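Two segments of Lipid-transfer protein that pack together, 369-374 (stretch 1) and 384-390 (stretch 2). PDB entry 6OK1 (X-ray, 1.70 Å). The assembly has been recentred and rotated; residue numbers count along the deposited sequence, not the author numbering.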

# COMPACT_ATOMS: atom_id res chain seq x y z
N VAL A 369 25.37 -23.90 -3.75
CA VAL A 369 25.19 -22.76 -2.86
C VAL A 369 24.11 -23.12 -1.86
O VAL A 369 22.96 -23.37 -2.24
CB VAL A 369 24.81 -21.48 -3.64
CG1 VAL A 369 24.45 -20.35 -2.68
CG2 VAL A 369 25.95 -21.06 -4.56
N THR A 370 24.46 -23.10 -0.57
CA THR A 370 23.50 -23.50 0.45
C THR A 370 22.59 -22.34 0.83
O THR A 370 21.37 -22.50 0.87
CB THR A 370 24.22 -24.04 1.68
OG1 THR A 370 24.97 -25.20 1.31
CG2 THR A 370 23.25 -24.43 2.76
N ASN A 371 23.17 -21.17 1.12
CA ASN A 371 22.44 -20.01 1.63
C ASN A 371 22.75 -18.78 0.79
O ASN A 371 23.92 -18.48 0.52
CB ASN A 371 22.79 -19.73 3.09
CG ASN A 371 22.56 -20.92 3.99
OD1 ASN A 371 21.42 -21.37 4.18
ND2 ASN A 371 23.64 -21.44 4.57
N VAL A 372 21.70 -18.07 0.38
CA VAL A 372 21.82 -16.87 -0.45
C VAL A 372 21.16 -15.71 0.27
O VAL A 372 20.01 -15.81 0.68
CB VAL A 372 21.18 -17.07 -1.83
CG1 VAL A 372 21.36 -15.79 -2.67
CG2 VAL A 372 21.79 -18.25 -2.55
N LEU A 373 21.87 -14.60 0.39
CA LEU A 373 21.31 -13.39 0.99
C LEU A 373 20.88 -12.45 -0.12
O LEU A 373 21.65 -12.20 -1.06
CB LEU A 373 22.31 -12.72 1.93
CG LEU A 373 21.71 -11.65 2.86
CD1 LEU A 373 22.52 -11.54 4.12
CD2 LEU A 373 21.64 -10.30 2.22
N VAL A 374 19.65 -11.95 -0.03
CA VAL A 374 19.09 -11.03 -1.02
C VAL A 374 18.68 -9.75 -0.31
O VAL A 374 18.03 -9.79 0.73
CB VAL A 374 17.87 -11.62 -1.75
CG1 VAL A 374 17.42 -10.63 -2.86
CG2 VAL A 374 18.18 -12.97 -2.28
N GLY A 384 15.11 -7.77 3.32
CA GLY A 384 16.08 -8.75 2.89
C GLY A 384 15.54 -10.14 3.12
O GLY A 384 14.57 -10.34 3.86
N LEU A 385 16.21 -11.11 2.49
CA LEU A 385 15.92 -12.52 2.70
C LEU A 385 17.21 -13.28 2.85
O LEU A 385 18.23 -12.92 2.27
CB LEU A 385 15.19 -13.16 1.52
CG LEU A 385 13.86 -12.50 1.13
CD1 LEU A 385 13.48 -12.97 -0.24
CD2 LEU A 385 12.78 -12.79 2.15
N ILE A 386 17.15 -14.39 3.58
CA ILE A 386 18.10 -15.48 3.37
C ILE A 386 17.28 -16.67 2.88
O ILE A 386 16.36 -17.13 3.57
CB ILE A 386 18.92 -15.82 4.62
CG1 ILE A 386 19.84 -14.65 4.99
CG2 ILE A 386 19.76 -17.10 4.38
CD1 ILE A 386 20.55 -14.78 6.35
N LEU A 387 17.57 -17.11 1.66
CA LEU A 387 17.00 -18.31 1.08
C LEU A 387 18.03 -19.43 1.18
O LEU A 387 19.22 -19.21 0.96
CB LEU A 387 16.61 -18.10 -0.39
CG LEU A 387 15.62 -16.97 -0.64
CD1 LEU A 387 15.29 -16.93 -2.11
CD2 LEU A 387 14.36 -17.16 0.18
N GLY A 388 17.56 -20.63 1.53
CA GLY A 388 18.47 -21.74 1.78
C GLY A 388 17.96 -23.07 1.27
O GLY A 388 16.76 -23.31 1.13
N ALA A 389 18.91 -23.95 1.01
CA ALA A 389 18.57 -25.33 0.71
C ALA A 389 17.78 -25.93 1.87
O ALA A 389 17.88 -25.49 3.02
CB ALA A 389 19.83 -26.16 0.44
N ASP A 390 16.94 -26.91 1.54
CA ASP A 390 16.11 -27.55 2.54
C ASP A 390 17.00 -28.23 3.58
O ASP A 390 17.91 -28.96 3.21
CB ASP A 390 15.20 -28.58 1.86
CG ASP A 390 14.09 -29.09 2.78
OD1 ASP A 390 14.13 -28.82 4.01
OD2 ASP A 390 13.18 -29.77 2.24
O HOH W 1 20.10 -23.95 4.78

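Five backbone hydrogen bonds hold these two antiparallel strands together. At Val372 and Leu387 the amides and carbonyls face each other and bond in both directions: Val372 N donates to Leu387 O at 2.8 Å, and Leu387 N to Val372 O at 2.9 Å. Two residues along, Val374 and Leu385 repeat the pattern, with Val374 N to Leu385 O and Leu385 N to Val374 O both at 2.9 Å. Where stretch 1 is still loop, Ala389 N donates to Thr370 O, again at 2.9 Å.

Between these pairs lie the closer-spaced, non-hydrogen-bonded ones, where CA hydrogens lean on carbonyls already engaged by amides. Thus Leu373 CA lies 3.4 Å from Leu385 O, and Ile386 CA 3.3 Å from Val372 O. Gly388 CA comes within 3.1 Å of Thr370 O.

Glycine suits position 388 because Asn371 lies opposite, on the same face of the sheet. A beta carbon built ideally on Gly388 would fall 2.9 Å from Asn371 OD1, a clash. With no side chain at Gly388, Asn371 OD1 can lean toward stretch 2, coming 3.8 Å from Gly388 CA; a water donates to both Asn371 OD1 (3.0 Å) and Ala389 O (3.2 Å), forming an indirect link. Asn371 ND2 is satisfied elsewhere in the structure, so this buried polar group pays little for its position.

The same face carries Leu373 and Ile386, whose branched chains meet at 4.1 Å between Leu373 CG and Ile386 CG1. On the other face are Val372, Val374, Leu385 and Leu387; Val374 CB and Leu385 CB approach to 4.5 Å. All six are buried, as befits hydrocarbon side chains, and beta-branched valine and isoleucine favour the extended backbone. At exposed Thr370 the backbone does most of the joining, and the side chains barely meet, Thr370 CG2 and Ala389 CB lying 4.5 Å apart; a small alanine and a threonine, whose hydroxyl tolerates solvent, suit this edge. Altogether the pairing buries 433 Å², summed over both stretches.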